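Local coordinates for stage III sporulation protein AB (Bacillus subtilis, PDB 6BS9), which is needed for sporulation, is present here as its helical domain and probably forms part of a secretion system assembled during spore development, at residues A[10-15]-A[44-49]. Sequence-based numbering, arbitrary orientation. Where two conformers were deposited one is given.
Sequences IRQLRA and QPVSTL
Val46 lies across from both Gln12 and Leu13, and its two methyls divide the work between a polar and an apolar neighbour. Val46 CG2 meets Gln12 OE1 at 3.4 Å. Val46 CG1 points anti to the backbone N (chi1 172°) and reaches Leu13 CD2 at 4.0 Å. Leu13 CD2 also touches Leu49 CD2, 3.8 Å away, the two leucine side chains meeting at about a right angle, so a single methyl serves residues one helical turn apart. Here the long N-terminal helix 2-26 of this all-helical domain packs against the beginning of helix 46-58, which follows a cis peptide bond between Gln44 and Pro45. Leu81 also touches Leu13, while Trp68 and Val75 of helix 64-75 pack on Leu49, setting the apolar part of the contact within the buried interior. Along its polar border, Gln12 runs extended beyond CG (chi2 173°), which carries its amide out to the start of helix 46-58. A water bridges the two segments there: it donates to Gln12 OE1 over 2.7 Å and accepts from Val46 N at 3.1 Å. The amide oxygen thus has a hydrogen-bond partner even though Val46 CG2 also packs against it, and the backbone N-H of Val46 is satisfied through solvent. Ser47, whose CB points away from residues 10-15, hydrogen-bonds through OG to Ala39 O.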
ATOM      1  N   ILE A  10      -9.205  -1.507   0.343  1.00 31.84           N
ATOM      2  CA  ILE A  10      -8.332  -2.048   1.385  1.00 30.95           C
ATOM      3  C   ILE A  10      -7.907  -3.447   1.047  1.00 30.15           C
ATOM      4  O   ILE A  10      -6.763  -3.803   1.158  1.00 29.95           O
ATOM      5  CB  ILE A  10      -9.036  -1.991   2.749  1.00 31.45           C
ATOM      6  CG1 ILE A  10      -9.218  -0.518   3.119  1.00 33.05           C
ATOM      7  CG2 ILE A  10      -8.187  -2.659   3.812  1.00 30.50           C
ATOM      8  CD1 ILE A  10     -10.181  -0.322   4.256  1.00 35.58           C
ATOM      9  N   ARG A  11      -8.822  -4.225   0.521  1.00 32.20           N
ATOM     10  CA  ARG A  11      -8.531  -5.605   0.167  1.00 34.50           C
ATOM     11  C   ARG A  11      -7.463  -5.682  -0.886  1.00 33.81           C
ATOM     12  O   ARG A  11      -6.531  -6.491  -0.794  1.00 35.74           O
ATOM     13  CB  ARG A  11      -9.826  -6.285  -0.301  1.00 35.72           C
ATOM     14  CG  ARG A  11      -9.782  -7.772  -0.382  1.00 37.56           C
ATOM     15  CD  ARG A  11     -11.166  -8.305  -0.722  1.00 41.57           C
ATOM     16  NE  ARG A  11     -11.656  -7.817  -2.010  1.00 43.85           N
ATOM     17  CZ  ARG A  11     -12.862  -7.267  -2.098  1.00 44.93           C
ATOM     18  NH1 ARG A  11     -13.259  -6.856  -3.275  1.00 42.32           N
ATOM     19  NH2 ARG A  11     -13.675  -7.137  -0.990  1.00 42.39           N
ATOM     20  N   GLN A  12      -7.607  -4.838  -1.899  1.00 35.67           N
ATOM     21  CA  GLN A  12      -6.581  -4.693  -2.959  1.00 35.83           C
ATOM     22  C   GLN A  12      -5.220  -4.267  -2.430  1.00 35.12           C
ATOM     23  O   GLN A  12      -4.212  -4.768  -2.888  1.00 34.10           O
ATOM     24  CB  GLN A  12      -7.039  -3.614  -3.973  1.00 38.27           C
ATOM     25  CG  GLN A  12      -8.175  -4.046  -4.891  1.00 40.83           C
ATOM     26  CD  GLN A  12      -8.688  -2.885  -5.729  1.00 44.32           C
ATOM     27  OE1 GLN A  12      -8.724  -1.732  -5.317  1.00 41.40           O
ATOM     28  NE2 GLN A  12      -9.064  -3.193  -6.924  1.00 51.37           N
ATOM     29  N   LEU A  13      -5.209  -3.300  -1.471  1.00 34.27           N
ATOM     30  CA  LEU A  13      -3.965  -2.857  -0.855  1.00 32.11           C
ATOM     31  C   LEU A  13      -3.282  -3.987  -0.072  1.00 32.11           C
ATOM     32  O   LEU A  13      -2.075  -4.170  -0.181  1.00 30.88           O
ATOM     33  CB  LEU A  13      -4.222  -1.663   0.029  1.00 32.63           C
ATOM     34  CG  LEU A  13      -4.435  -0.359  -0.735  1.00 31.45           C
ATOM     35  CD1 LEU A  13      -5.061   0.642   0.169  1.00 31.74           C
ATOM     36  CD2 LEU A  13      -3.140   0.180  -1.289  1.00 31.71           C
ATOM     37  N   ARG A  14      -4.061  -4.772   0.658  0.50 31.57           N
ATOM     38  CA  ARG A  14      -3.538  -5.934   1.388  0.50 30.19           C
ATOM     39  C   ARG A  14      -2.907  -6.943   0.423  0.50 31.80           C
ATOM     40  O   ARG A  14      -1.871  -7.516   0.732  0.50 34.56           O
ATOM     41  CB  ARG A  14      -4.734  -6.564   2.114  0.50 29.82           C
ATOM     42  CG  ARG A  14      -4.536  -7.621   3.217  0.50 29.49           C
ATOM     43  CD  ARG A  14      -3.725  -7.290   4.472  0.50 29.31           C
ATOM     44  NE  ARG A  14      -3.356  -8.557   5.079  0.50 29.99           N
ATOM     45  CZ  ARG A  14      -2.531  -9.435   4.529  0.50 30.80           C
ATOM     46  NH1 ARG A  14      -1.887  -9.157   3.388  0.50 29.74           N
ATOM     47  NH2 ARG A  14      -2.349 -10.588   5.149  0.50 30.81           N
ATOM     48  N   ALA A  15      -3.519  -7.166  -0.743  1.00 31.03           N
ATOM     49  CA  ALA A  15      -2.970  -8.054  -1.739  1.00 32.31           C
ATOM     50  C   ALA A  15      -1.623  -7.537  -2.253  1.00 32.83           C
ATOM     51  O   ALA A  15      -0.649  -8.260  -2.340  1.00 32.68           O
ATOM     52  CB  ALA A  15      -3.962  -8.234  -2.905  1.00 34.43           C
ATOM     53  N   GLN A  44      -7.990   0.385 -11.271  1.00 34.65           N
ATOM     54  CA  GLN A  44      -7.914   1.766 -10.817  1.00 36.13           C
ATOM     55  C   GLN A  44      -8.983   1.994  -9.787  1.00 33.30           C
ATOM     56  O   GLN A  44      -9.981   1.336  -9.845  1.00 31.20           O
ATOM     57  CB  GLN A  44      -8.165   2.714 -11.960  1.00 40.00           C
ATOM     58  CG  GLN A  44      -7.156   2.557 -13.079  1.00 41.91           C
ATOM     59  CD  GLN A  44      -5.932   3.314 -12.809  1.00 48.00           C
ATOM     60  OE1 GLN A  44      -5.506   3.582 -11.634  1.00 46.18           O
ATOM     61  NE2 GLN A  44      -5.368   3.789 -13.913  1.00 52.59           N
ATOM     62  N   PRO A  45      -8.771   2.893  -8.850  1.00 32.84           N
ATOM     63  CA  PRO A  45      -7.607   3.831  -8.787  1.00 34.29           C
ATOM     64  C   PRO A  45      -6.380   3.326  -7.985  1.00 35.67           C
ATOM     65  O   PRO A  45      -5.311   3.940  -8.093  1.00 37.05           O
ATOM     66  CB  PRO A  45      -8.202   5.084  -8.104  1.00 34.94           C
ATOM     67  CG  PRO A  45      -9.295   4.505  -7.248  1.00 36.77           C
ATOM     68  CD  PRO A  45      -9.898   3.345  -8.034  1.00 34.80           C
ATOM     69  N   VAL A  46      -6.491   2.196  -7.273  1.00 32.68           N
ATOM     70  CA  VAL A  46      -5.360   1.708  -6.471  1.00 31.76           C
ATOM     71  C   VAL A  46      -4.142   1.381  -7.309  1.00 32.57           C
ATOM     72  O   VAL A  46      -3.022   1.666  -6.918  1.00 33.39           O
ATOM     73  CB  VAL A  46      -5.770   0.490  -5.637  1.00 31.28           C
ATOM     74  CG1 VAL A  46      -4.608  -0.156  -4.950  1.00 31.53           C
ATOM     75  CG2 VAL A  46      -6.782   0.918  -4.557  1.00 30.03           C
ATOM     76  N   SER A  47      -4.359   0.836  -8.492  1.00 33.77           N
ATOM     77  CA  SER A  47      -3.272   0.619  -9.467  1.00 35.46           C
ATOM     78  C   SER A  47      -2.295   1.777  -9.633  1.00 35.10           C
ATOM     79  O   SER A  47      -1.077   1.575  -9.621  1.00 38.08           O
ATOM     80  CB  SER A  47      -3.863   0.341 -10.851  1.00 37.75           C
ATOM     81  OG  SER A  47      -2.854   0.090 -11.773  1.00 38.45           O
ATOM     82  N   THR A  48      -2.817   2.993  -9.661  1.00 34.96           N
ATOM     83  CA  THR A  48      -1.988   4.192  -9.830  1.00 37.02           C
ATOM     84  C   THR A  48      -1.022   4.489  -8.675  1.00 35.02           C
ATOM     85  O   THR A  48       0.092   4.995  -8.868  1.00 35.44           O
ATOM     86  CB  THR A  48      -2.872   5.418 -10.094  1.00 39.69           C
ATOM     87  OG1 THR A  48      -3.659   5.137 -11.255  1.00 41.62           O
ATOM     88  CG2 THR A  48      -1.990   6.624 -10.437  1.00 44.77           C
ATOM     89  N   LEU A  49      -1.373   4.057  -7.471  1.00 33.15           N
ATOM     90  CA  LEU A  49      -0.417   4.140  -6.379  1.00 33.08           C
ATOM     91  C   LEU A  49       0.861   3.372  -6.752  1.00 32.40           C
ATOM     92  O   LEU A  49       1.953   3.840  -6.473  1.00 33.50           O
ATOM     93  CB  LEU A  49      -1.041   3.614  -5.078  1.00 32.35           C
ATOM     94  CG  LEU A  49      -0.129   3.481  -3.841  1.00 34.31           C
ATOM     95  CD1 LEU A  49       0.533   4.769  -3.414  1.00 34.99           C
ATOM     96  CD2 LEU A  49      -0.962   2.977  -2.685  1.00 34.51           C
TER
HETATM   97  O   HOH W   1      -8.832   0.148  -7.226  1.00 33.18           O